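Local coordinates for imidazoleglycerol-phosphate dehydratase (Pyrococcus furiosus, PDB 5DNL), which catalyses the dehydration of imidazoleglycerol phosphate to imidazoleacetol phosphate, the sixth step of histidine biosynthesis, in an assembly of 24 chains, at residues V105-E111 with E142-V148; L119-V123 with F152-G156. One frame throughout, in Å; residues are numbered along the deposited sequence.

Interaction 1: V105-E111 with E142-V148. With MN (manganese (II) ion), chain E; MN (manganese (II) ion), chain D; 5DL ([(2S)-2-hydroxy-3-(1H-1,2,4-triazol-1-yl)propyl]phosphonic acid), chain F.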
loop_
_atom_site.group_PDB
_atom_site.type_symbol
_atom_site.label_atom_id
_atom_site.label_comp_id
_atom_site.label_asym_id
_atom_site.label_seq_id
_atom_site.Cartn_x
_atom_site.Cartn_y
_atom_site.Cartn_z
ATOM N N VAL A 105 -7.955 -2.281 -28.898
ATOM C CA VAL A 105 -9.060 -1.356 -28.674
ATOM C C VAL A 105 -9.518 -1.422 -27.227
ATOM O O VAL A 105 -9.164 -2.359 -26.478
ATOM C CB VAL A 105 -10.240 -1.623 -29.645
ATOM C CG1 VAL A 105 -9.781 -1.459 -31.076
ATOM C CG2 VAL A 105 -10.843 -3.010 -29.464
ATOM N N ASN A 106 -10.295 -0.422 -26.840
ATOM C CA ASN A 106 -10.762 -0.281 -25.463
ATOM C C ASN A 106 -12.145 0.326 -25.519
ATOM O O ASN A 106 -12.308 1.548 -25.562
ATOM C CB ASN A 106 -9.807 0.582 -24.632
ATOM C CG ASN A 106 -10.201 0.643 -23.165
ATOM O OD1 ASN A 106 -11.149 0.003 -22.734
ATOM N ND2 ASN A 106 -9.454 1.415 -22.390
ATOM N N ILE A 107 -13.132 -0.552 -25.614
ATOM C CA ILE A 107 -14.518 -0.136 -25.728
ATOM C C ILE A 107 -15.105 0.066 -24.345
ATOM O O ILE A 107 -15.166 -0.892 -23.557
ATOM C CB ILE A 107 -15.328 -1.186 -26.486
ATOM C CG1 ILE A 107 -14.832 -1.323 -27.933
ATOM C CG2 ILE A 107 -16.805 -0.831 -26.465
ATOM C CD1 ILE A 107 -15.499 -2.424 -28.723
ATOM N N LYS A 108 -15.528 1.289 -24.050
ATOM C CA LYS A 108 -16.143 1.634 -22.760
ATOM C C LYS A 108 -17.653 1.475 -22.850
ATOM O O LYS A 108 -18.256 0.907 -21.967
ATOM C CB LYS A 108 -15.777 3.043 -22.321
ATOM C CG LYS A 108 -16.382 3.451 -20.974
ATOM C CD LYS A 108 -15.881 4.801 -20.495
ATOM C CE LYS A 108 -16.433 5.146 -19.117
ATOM N NZ LYS A 108 -16.190 6.574 -18.776
ATOM N N ASP A 109 -18.258 2.003 -23.911
ATOM C CA ASP A 109 -19.707 1.940 -24.095
ATOM C C ASP A 109 -20.023 0.906 -25.185
ATOM O O ASP A 109 -19.905 1.169 -26.396
ATOM C CB ASP A 109 -20.276 3.309 -24.463
ATOM C CG ASP A 109 -19.873 4.438 -23.481
ATOM O OD1 ASP A 109 -19.708 4.188 -22.274
ATOM O OD2 ASP A 109 -19.747 5.591 -23.950
ATOM N N ALA A 110 -20.376 -0.296 -24.756
ATOM C CA ALA A 110 -20.623 -1.397 -25.667
ATOM C C ALA A 110 -21.891 -1.172 -26.472
ATOM O O ALA A 110 -22.792 -0.431 -26.059
ATOM C CB ALA A 110 -20.721 -2.699 -24.887
ATOM N N GLU A 111 -21.976 -1.847 -27.608
ATOM C CA GLU A 111 -23.154 -1.767 -28.455
ATOM C C GLU A 111 -23.457 -3.140 -29.040
ATOM O O GLU A 111 -22.549 -3.809 -29.563
ATOM C CB GLU A 111 -22.881 -0.774 -29.584
ATOM C CG GLU A 111 -24.101 -0.429 -30.415
ATOM C CD GLU A 111 -23.846 0.777 -31.303
ATOM O OE1 GLU A 111 -23.399 1.824 -30.772
ATOM O OE2 GLU A 111 -24.038 0.638 -32.526
ATOM N N GLU A 142 -14.437 5.869 -26.730
ATOM C CA GLU A 142 -15.288 5.107 -25.811
ATOM C C GLU A 142 -16.378 4.290 -26.503
ATOM O O GLU A 142 -16.699 3.199 -26.056
ATOM C CB GLU A 142 -15.924 6.076 -24.799
ATOM C CG GLU A 142 -14.834 6.858 -24.047
ATOM C CD GLU A 142 -15.260 7.501 -22.752
ATOM O OE1 GLU A 142 -16.453 7.754 -22.567
ATOM O OE2 GLU A 142 -14.381 7.766 -21.911
ATOM N N ASN A 143 -16.976 4.823 -27.568
ATOM C CA ASN A 143 -18.145 4.215 -28.185
ATOM C C ASN A 143 -17.799 3.051 -29.122
ATOM O O ASN A 143 -16.984 3.194 -30.033
ATOM C CB ASN A 143 -18.922 5.269 -28.970
ATOM C CG ASN A 143 -20.186 4.727 -29.562
ATOM O OD1 ASN A 143 -20.164 4.104 -30.607
ATOM N ND2 ASN A 143 -21.309 4.924 -28.873
ATOM N N ALA A 144 -18.411 1.893 -28.914
ATOM C CA ALA A 144 -18.060 0.691 -29.693
ATOM C C ALA A 144 -18.203 0.890 -31.201
ATOM O O ALA A 144 -17.342 0.501 -31.957
ATOM C CB ALA A 144 -18.914 -0.498 -29.268
ATOM N N HIS A 145 -19.319 1.461 -31.619
ATOM C CA HIS A 145 -19.614 1.633 -33.048
ATOM C C HIS A 145 -18.603 2.598 -33.642
ATOM O O HIS A 145 -18.064 2.348 -34.732
ATOM C CB HIS A 145 -21.036 2.189 -33.172
ATOM C CG HIS A 145 -21.601 2.266 -34.555
ATOM N ND1 HIS A 145 -22.916 1.941 -34.792
ATOM C CD2 HIS A 145 -21.113 2.733 -35.726
ATOM C CE1 HIS A 145 -23.201 2.152 -36.066
ATOM N NE2 HIS A 145 -22.130 2.637 -36.653
ATOM N N HIS A 146 -18.323 3.699 -32.946
ATOM C CA HIS A 146 -17.378 4.693 -33.462
ATOM C C HIS A 146 -15.970 4.086 -33.596
ATOM O O HIS A 146 -15.283 4.306 -34.593
ATOM C CB HIS A 146 -17.327 5.928 -32.590
ATOM C CG HIS A 146 -18.618 6.677 -32.535
ATOM N ND1 HIS A 146 -18.899 7.598 -31.547
ATOM C CD2 HIS A 146 -19.709 6.638 -33.339
ATOM C CE1 HIS A 146 -20.093 8.113 -31.760
ATOM N NE2 HIS A 146 -20.617 7.537 -32.825
ATOM N N ILE A 147 -15.565 3.298 -32.605
ATOM C CA ILE A 147 -14.246 2.653 -32.613
ATOM C C ILE A 147 -14.142 1.644 -33.752
ATOM O O ILE A 147 -13.177 1.665 -34.530
ATOM C CB ILE A 147 -13.934 1.992 -31.247
ATOM C CG1 ILE A 147 -13.755 3.067 -30.179
ATOM C CG2 ILE A 147 -12.695 1.120 -31.337
ATOM C CD1 ILE A 147 -13.863 2.565 -28.745
ATOM N N VAL A 148 -15.119 0.749 -33.844
ATOM C CA VAL A 148 -15.060 -0.335 -34.831
ATOM C C VAL A 148 -15.214 0.249 -36.249
ATOM O O VAL A 148 -14.467 -0.122 -37.168
ATOM C CB VAL A 148 -16.087 -1.415 -34.520
ATOM C CG1 VAL A 148 -16.153 -2.477 -35.612
ATOM C CG2 VAL A 148 -15.749 -2.091 -33.198
HETATM MN MN MN E . -22.178 3.877 -38.639
HETATM MN MN MN D . -22.691 8.110 -33.635
HETATM N N1 5DL F . -22.021 5.649 -37.278
HETATM C C3 5DL F . -21.655 7.801 -36.738
HETATM N N2 5DL F . -21.515 6.860 -37.679
HETATM C C8 5DL F . -21.018 7.253 -41.460
HETATM C C7 5DL F . -21.784 6.910 -40.181
HETATM C C6 5DL F . -20.884 7.111 -38.971
HETATM C C5 5DL F . -22.476 5.912 -36.049
HETATM O O10 5DL F . -21.412 9.882 -41.120
HETATM P P9 5DL F . -20.350 8.936 -41.569
HETATM O O11 5DL F . -19.923 9.130 -43.004
HETATM O O12 5DL F . -19.119 9.038 -40.681
HETATM O O13 5DL F . -22.249 5.552 -40.201
HETATM N N4 5DL F . -22.277 7.199 -35.680
HETATM O O HOH W 1 -20.977 6.412 -26.382
HETATM O O HOH W 2 -18.616 8.492 -23.946
HETATM O O HOH W 3 -21.957 9.949 -34.601
#

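Interaction 2: L119-V123 with F152-G156. With MN (manganese (II) ion), chain B; 5DL ([(2S)-2-hydroxy-3-(1H-1,2,4-triazol-1-yl)propyl]phosphonic acid), chain F.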
loop_
_atom_site.group_PDB
_atom_site.type_symbol
_atom_site.label_atom_id
_atom_site.label_comp_id
_atom_site.label_asym_id
_atom_site.label_seq_id
_atom_site.Cartn_x
_atom_site.Cartn_y
_atom_site.Cartn_z
ATOM N N LEU A 119 -14.376 -8.357 -34.473
ATOM C CA LEU A 119 -13.391 -7.468 -35.099
ATOM C C LEU A 119 -12.054 -8.147 -35.262
ATOM O O LEU A 119 -11.464 -8.158 -36.348
ATOM C CB LEU A 119 -13.226 -6.171 -34.321
ATOM C CG LEU A 119 -12.104 -5.259 -34.805
ATOM C CD1 LEU A 119 -12.373 -4.731 -36.208
ATOM C CD2 LEU A 119 -11.945 -4.107 -33.823
ATOM N N LYS A 120 -11.578 -8.747 -34.174
ATOM C CA LYS A 120 -10.267 -9.411 -34.189
ATOM C C LYS A 120 -10.241 -10.558 -35.192
ATOM O O LYS A 120 -9.239 -10.751 -35.894
ATOM C CB LYS A 120 -9.856 -9.928 -32.808
ATOM C CG LYS A 120 -9.419 -8.841 -31.854
ATOM C CD LYS A 120 -8.964 -9.444 -30.531
ATOM C CE LYS A 120 -8.359 -8.407 -29.611
ATOM N NZ LYS A 120 -8.004 -9.037 -28.309
ATOM N N GLU A 121 -11.323 -11.328 -35.267
ATOM C CA GLU A 121 -11.334 -12.470 -36.180
ATOM C C GLU A 121 -11.419 -12.036 -37.647
ATOM O O GLU A 121 -10.780 -12.650 -38.520
ATOM C CB GLU A 121 -12.398 -13.480 -35.779
ATOM C CG GLU A 121 -11.993 -14.207 -34.516
ATOM C CD GLU A 121 -10.717 -14.984 -34.711
ATOM O OE1 GLU A 121 -10.728 -16.034 -35.402
ATOM O OE2 GLU A 121 -9.671 -14.496 -34.233
ATOM N N PHE A 122 -12.146 -10.965 -37.927
ATOM C CA PHE A 122 -12.111 -10.403 -39.275
ATOM C C PHE A 122 -10.685 -9.958 -39.647
ATOM O O PHE A 122 -10.188 -10.258 -40.744
ATOM C CB PHE A 122 -13.080 -9.212 -39.402
ATOM C CG PHE A 122 -12.856 -8.395 -40.658
ATOM C CD1 PHE A 122 -13.402 -8.798 -41.865
ATOM C CD2 PHE A 122 -12.066 -7.263 -40.634
ATOM C CE1 PHE A 122 -13.161 -8.077 -43.033
ATOM C CE2 PHE A 122 -11.833 -6.539 -41.786
ATOM C CZ PHE A 122 -12.374 -6.946 -42.982
ATOM N N VAL A 123 -10.023 -9.231 -38.747
ATOM C CA VAL A 123 -8.692 -8.681 -39.020
ATOM C C VAL A 123 -7.659 -9.791 -39.177
ATOM O O VAL A 123 -6.821 -9.753 -40.101
ATOM C CB VAL A 123 -8.258 -7.638 -37.967
ATOM C CG1 VAL A 123 -6.853 -7.151 -38.248
ATOM C CG2 VAL A 123 -9.219 -6.447 -37.973
ATOM N N PHE A 152 -12.627 0.083 -39.552
ATOM C CA PHE A 152 -12.955 -0.348 -40.921
ATOM C C PHE A 152 -12.683 0.752 -41.959
ATOM O O PHE A 152 -12.130 0.462 -43.040
ATOM C CB PHE A 152 -14.391 -0.862 -41.040
ATOM C CG PHE A 152 -14.553 -2.292 -40.632
ATOM C CD1 PHE A 152 -14.778 -2.655 -39.313
ATOM C CD2 PHE A 152 -14.487 -3.296 -41.584
ATOM C CE1 PHE A 152 -14.950 -3.990 -38.951
ATOM C CE2 PHE A 152 -14.641 -4.644 -41.239
ATOM C CZ PHE A 152 -14.883 -4.994 -39.912
ATOM N N LYS A 153 -13.034 1.993 -41.641
ATOM C CA LYS A 153 -12.697 3.118 -42.538
ATOM C C LYS A 153 -11.182 3.188 -42.726
ATOM O O LYS A 153 -10.675 3.378 -43.841
ATOM C CB LYS A 153 -13.187 4.447 -41.966
ATOM C CG LYS A 153 -14.686 4.667 -41.923
ATOM C CD LYS A 153 -14.986 6.104 -41.529
ATOM C CE LYS A 153 -16.474 6.446 -41.580
ATOM N NZ LYS A 153 -16.639 7.919 -41.420
ATOM N N GLY A 154 -10.457 3.038 -41.618
ATOM C CA GLY A 154 -9.023 3.072 -41.630
ATOM C C GLY A 154 -8.374 1.966 -42.420
ATOM O O GLY A 154 -7.390 2.201 -43.105
ATOM N N LEU A 155 -8.879 0.748 -42.274
ATOM C CA LEU A 155 -8.414 -0.357 -43.117
ATOM C C LEU A 155 -8.594 -0.036 -44.593
ATOM O O LEU A 155 -7.697 -0.298 -45.394
ATOM C CB LEU A 155 -9.126 -1.648 -42.756
ATOM C CG LEU A 155 -8.613 -2.319 -41.481
ATOM C CD1 LEU A 155 -9.623 -3.353 -41.019
ATOM C CD2 LEU A 155 -7.254 -2.954 -41.692
ATOM N N GLY A 156 -9.748 0.520 -44.948
ATOM C CA GLY A 156 -9.986 0.888 -46.345
ATOM C C GLY A 156 -8.987 1.919 -46.821
ATOM O O GLY A 156 -8.346 1.719 -47.872
HETATM MN MN MN B . -11.720 -17.973 -35.377
HETATM N N1 5DL F . -22.021 5.649 -37.278
HETATM C C3 5DL F . -21.655 7.801 -36.738
HETATM N N2 5DL F . -21.515 6.860 -37.679
HETATM C C8 5DL F . -21.018 7.253 -41.460
HETATM C C7 5DL F . -21.784 6.910 -40.181
HETATM C C6 5DL F . -20.884 7.111 -38.971
HETATM C C5 5DL F . -22.476 5.912 -36.049
HETATM O O10 5DL F . -21.412 9.882 -41.120
HETATM P P9 5DL F . -20.350 8.936 -41.569
HETATM O O11 5DL F . -19.923 9.130 -43.004
HETATM O O12 5DL F . -19.119 9.038 -40.681
HETATM O O13 5DL F . -22.249 5.552 -40.201
HETATM N N4 5DL F . -22.277 7.199 -35.680
HETATM O O HOH W 4 -10.015 -19.053 -36.263
#

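Interaction 1: V105-E111 with E142-V148
Glu142 O grips two successive amides of the 105-111 loop: Lys108 N lies in its carbonyl plane, whereas Asp109 N stands above that plane, 2.9 Å from Glu142 O, in a nearly straight bond (174°). A return bond from Ala144 N to Asp109 O (3.0 Å) completes a single bridge between Asp109 and Asn143. Asn143 N-caps helix 144-162; its OD1 accepts from His146 N, and its amide also meets Ser117 of the second subunit.

Among the charged groups, the extended Lys108 runs alongside Glu142, its NZ making a long salt bridge of 3.8 Å to Glu142 OE2. Asp109 OD2 shares a water with Glu142 OE1 and pairs with Lys120 of the second subunit. Glu111 has CG anti to its amide nitrogen (chi1 -171°), which carries the carboxylate to His145; ND1 of His145 gives its hydrogen in the ring plane to the syn side of Glu111 OE2 at 2.8 Å, which, with the manganese at NE2, holds the ring's rotation. The strongest polar partner of Glu111 is His52 of the second subunit.

Toward Val105 the contact turns apolar: Ile107 CG2 packs on Ala144 CB (3.5 Å) and Val105 CG1 on Ile147 CG2.

Glu111 thus backs first-shell His145 in an intersubunit dimanganese site bridged by the inhibitor's triazole: His145, His29, Glu149 and the second subunit's His53 hold one ion, His146 and that subunit's His52, Glu56 and Glu121 the other.

Interaction 2: L119-V123 with F152-G156
Lys153 NZ, at the end of an extended side chain, donates a 2.8 Å hydrogen bond to O12 of the inhibitor's phosphonate, while the preceding residue, Phe152, turns inward to meet Phe122 on helix 116-130. Arg76, Arg98, Ser171 and Lys173 of the third subunit also bind this inhibitor. On the other helix Glu121 OE1 binds a manganese ion at 2.2 Å, at a different site shared with His52 and Glu56 of the same chain and His146 of the fourth subunit.

Between these two sites the contact is wholly apolar. The short helical segments run nearly parallel, 13° apart, but their axes stay 13.0 Å from each other, so they meet only through their side chains, chiefly the two phenylalanines. With CG anti to the amide nitrogen (chi1 167°), Phe122 extends across, and Phe152 comes from the opposite direction to set its CE2 over one face of the Phe122 ring, 3.4 Å from Phe122 CE2. The ring planes meet obliquely, at 35°. Leu155 CD1 lies at the edge of the Phe122 ring, and Leu119 CD1 reaches Phe152 CE1 at 3.8 Å. With an alanine in place of Phe122, Phe152 CE2 would probably be left without the ring face it packs against, and a gap would open beside Leu155 CD1.

Trp55, Ile58 and Leu62 of helix 51-69 and Leu31 of helix 25-38 also pack on Phe122, while Val123 and Leu155 rest on Ile134 of strand 133-140.

How the interactions relate
Along the chain the four segments alternate, so the two contacts cross. The loop 105-111, just after strand 100-104, comes first, and helix 116-130 then carries 119-123. Strand 133-140 follows, after which 142-148 returns to the loop, so that interaction 1 closes a loop holding helix 116-130 and that strand. Interaction 2 closes an overlapping loop, from helix 116-130 through strand 133-140 and the start of helix 144-162 to 152-156. Helix 144-162 is thus tied at its start to the loop and, farther along, to its neighbouring helix. The centres of the two contacts lie about 14 Å apart, yet His145 and His146 reach the inhibitor's triazole through manganese, and Lys153 bonds its phosphonate directly.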